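Local coordinates for tight junction protein ZO-3 (Homo sapiens, PDB 3KFV), which is a MAGUK-family scaffold that links tight junction membrane proteins such as claudins and occludin to the actin cytoskeleton, here represented by its SH3 and guanylate kinase-like domains, at residues A[287-290]-A[291-295]. Sequence-based numbering, arbitrary orientation.
Sequences IREQ and QTRPI
Glu289 swings CG away from its own N (chi1 179°) and stays extended beyond, laying its carboxylate alongside the last turn of helix 278-290, and the chain of Arg293, straight from CG to NE, returns to meet it. There they form a salt bridge, Glu289 OE1 to Arg293 NH2 at 2.7 Å. The two charged groups are not coplanar: their planes lie 50° apart, and Glu289 CG sits over one face of the guanidinium, offset toward its rim. Gln290 supplies the aliphatic part of the contact, its CG 3.6 Å from Arg293 NE and oblique to the guanidinium, while Gln290 OE1 is hydrogen-bonded to Thr267 OG1. At the backbone, the carbonyl of Glu289 is gripped twice by Thr292. Thr292 OG1, placed between its own N and carbonyl carbon, donates to Glu289 O at 2.8 Å, within the carbonyl plane; the amide N of Thr292 also reaches Glu289 O, with an N-H...O angle of 160°, but from above that plane. The flanking backbone bonds, Gln291 N to Ile287 O and Arg293 N to Gln290 O, are both weak. Thr292 CG2 lies 3.5 Å from Arg288 O. Gln291 turns its amide to another part of the chain, bonding to the backbone of Phe144 and Arg146. Through this turn the chain passes from the last helix of the guanylate kinase-like domain into strand 294-298, which pairs with strand 134-141 at one margin of the sheet that includes the SH3 strands. Chemically, the double grip from Thr292 satisfies the Glu289 carbonyl at the helix end, whereas that of Gln290 receives weak bonds from Arg293 N and Arg146 NH1, and Arg293 probably balances the charge of Glu289 in an exposed pair.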
ATOM      1  N   ILE A 287      13.959  -0.644   1.959  1.00 31.45           N
ATOM      2  CA  ILE A 287      13.201  -0.215   3.126  1.00 31.07           C
ATOM      3  C   ILE A 287      13.736   1.112   3.677  1.00 35.50           C
ATOM      4  O   ILE A 287      12.974   2.037   3.946  1.00 36.37           O
ATOM      5  CB  ILE A 287      13.232  -1.271   4.236  1.00 30.64           C
ATOM      6  CG1 ILE A 287      12.579  -2.566   3.757  1.00 31.89           C
ATOM      7  CG2 ILE A 287      12.541  -0.754   5.485  1.00 28.16           C
ATOM      8  CD1 ILE A 287      12.661  -3.703   4.770  1.00 32.49           C
ATOM      9  N   ARG A 288      15.052   1.205   3.837  1.00 35.13           N
ATOM     10  CA  ARG A 288      15.668   2.421   4.363  1.00 38.15           C
ATOM     11  C   ARG A 288      15.520   3.607   3.415  1.00 37.32           C
ATOM     12  O   ARG A 288      15.529   4.757   3.847  1.00 39.90           O
ATOM     13  CB  ARG A 288      17.148   2.197   4.667  1.00 32.52           C
ATOM     14  CG  ARG A 288      17.408   1.276   5.825  1.00 27.95           C
ATOM     15  CD  ARG A 288      18.889   1.230   6.141  1.00 37.16           C
ATOM     16  NE  ARG A 288      19.215   0.119   7.027  1.00 38.95           N
ATOM     17  CZ  ARG A 288      19.799  -1.006   6.630  1.00 43.08           C
ATOM     18  NH1 ARG A 288      20.138  -1.176   5.355  1.00 35.40           N
ATOM     19  NH2 ARG A 288      20.051  -1.960   7.516  1.00 47.87           N
ATOM     20  N   GLU A 289      15.402   3.329   2.125  1.00 35.41           N
ATOM     21  CA  GLU A 289      15.259   4.391   1.142  1.00 37.15           C
ATOM     22  C   GLU A 289      13.849   4.944   1.157  1.00 37.02           C
ATOM     23  O   GLU A 289      13.631   6.123   1.423  1.00 37.38           O
ATOM     24  CB  GLU A 289      15.568   3.867  -0.251  1.00 36.91           C
ATOM     25  CG  GLU A 289      15.418   4.897  -1.341  1.00 42.08           C
ATOM     26  CD  GLU A 289      15.400   4.255  -2.716  1.00 63.86           C
ATOM     27  OE1 GLU A 289      14.381   3.597  -3.055  1.00 62.30           O
ATOM     28  OE2 GLU A 289      16.408   4.398  -3.454  1.00 68.24           O
ATOM     29  N   GLN A 290      12.888   4.074   0.870  1.00 38.94           N
ATOM     30  CA  GLN A 290      11.495   4.485   0.768  1.00 38.44           C
ATOM     31  C   GLN A 290      10.968   5.044   2.081  1.00 33.55           C
ATOM     32  O   GLN A 290       9.937   5.705   2.102  1.00 35.15           O
ATOM     33  CB  GLN A 290      10.624   3.337   0.245  1.00 32.92           C
ATOM     34  CG  GLN A 290      11.033   2.890  -1.148  1.00 36.25           C
ATOM     35  CD  GLN A 290       9.953   2.111  -1.866  1.00 41.38           C
ATOM     36  OE1 GLN A 290       8.862   1.904  -1.333  1.00 44.49           O
ATOM     37  NE2 GLN A 290      10.249   1.671  -3.086  1.00 37.66           N
ATOM     38  N   GLN A 291      11.695   4.805   3.167  1.00 34.82           N
ATOM     39  CA  GLN A 291      11.339   5.371   4.467  1.00 34.18           C
ATOM     40  C   GLN A 291      11.575   6.877   4.504  1.00 35.04           C
ATOM     41  O   GLN A 291      11.006   7.584   5.339  1.00 35.63           O
ATOM     42  CB  GLN A 291      12.133   4.699   5.587  1.00 34.46           C
ATOM     43  CG  GLN A 291      12.085   5.444   6.909  1.00 28.61           C
ATOM     44  CD  GLN A 291      10.705   5.457   7.499  1.00 33.29           C
ATOM     45  OE1 GLN A 291       9.977   4.477   7.396  1.00 36.99           O
ATOM     46  NE2 GLN A 291      10.326   6.572   8.121  1.00 35.96           N
ATOM     47  N   THR A 292      12.418   7.366   3.600  1.00 34.49           N
ATOM     48  CA  THR A 292      12.708   8.794   3.531  1.00 38.04           C
ATOM     49  C   THR A 292      11.814   9.509   2.506  1.00 41.23           C
ATOM     50  O   THR A 292      11.727  10.740   2.504  1.00 43.92           O
ATOM     51  CB  THR A 292      14.194   9.067   3.205  1.00 38.48           C
ATOM     52  OG1 THR A 292      14.458   8.738   1.833  1.00 38.36           O
ATOM     53  CG2 THR A 292      15.120   8.256   4.123  1.00 32.93           C
ATOM     54  N   ARG A 293      11.160   8.734   1.641  1.00 37.07           N
ATOM     55  CA  ARG A 293      10.251   9.288   0.639  1.00 38.06           C
ATOM     56  C   ARG A 293       9.040   9.916   1.301  1.00 37.76           C
ATOM     57  O   ARG A 293       8.491   9.359   2.252  1.00 41.10           O
ATOM     58  CB  ARG A 293       9.762   8.204  -0.320  1.00 42.06           C
ATOM     59  CG  ARG A 293      10.809   7.627  -1.258  1.00 43.21           C
ATOM     60  CD  ARG A 293      10.111   6.921  -2.403  1.00 51.89           C
ATOM     61  NE  ARG A 293      10.944   5.933  -3.087  1.00 62.45           N
ATOM     62  CZ  ARG A 293      12.032   6.230  -3.794  1.00 74.54           C
ATOM     63  NH1 ARG A 293      12.449   7.490  -3.892  1.00 71.50           N
ATOM     64  NH2 ARG A 293      12.715   5.262  -4.397  1.00 76.37           N
ATOM     65  N   PRO A 294       8.611  11.078   0.791  1.00 40.35           N
ATOM     66  CA  PRO A 294       7.454  11.815   1.311  1.00 41.46           C
ATOM     67  C   PRO A 294       6.126  11.130   0.982  1.00 41.01           C
ATOM     68  O   PRO A 294       5.889  10.727  -0.157  1.00 44.25           O
ATOM     69  CB  PRO A 294       7.545  13.149   0.560  1.00 38.24           C
ATOM     70  CG  PRO A 294       8.245  12.788  -0.709  1.00 36.72           C
ATOM     71  CD  PRO A 294       9.315  11.852  -0.244  1.00 39.01           C
ATOM     72  N   ILE A 295       5.264  11.007   1.981  1.00 37.48           N
ATOM     73  CA  ILE A 295       3.950  10.419   1.789  1.00 36.36           C
ATOM     74  C   ILE A 295       2.849  11.471   1.953  1.00 37.67           C
ATOM     75  O   ILE A 295       3.091  12.561   2.483  1.00 34.40           O
ATOM     76  CB  ILE A 295       3.715   9.274   2.790  1.00 37.55           C
ATOM     77  CG1 ILE A 295       3.807   9.791   4.228  1.00 33.30           C
ATOM     78  CG2 ILE A 295       4.728   8.175   2.571  1.00 36.62           C
ATOM     79  CD1 ILE A 295       3.613   8.718   5.277  1.00 32.49           C
TER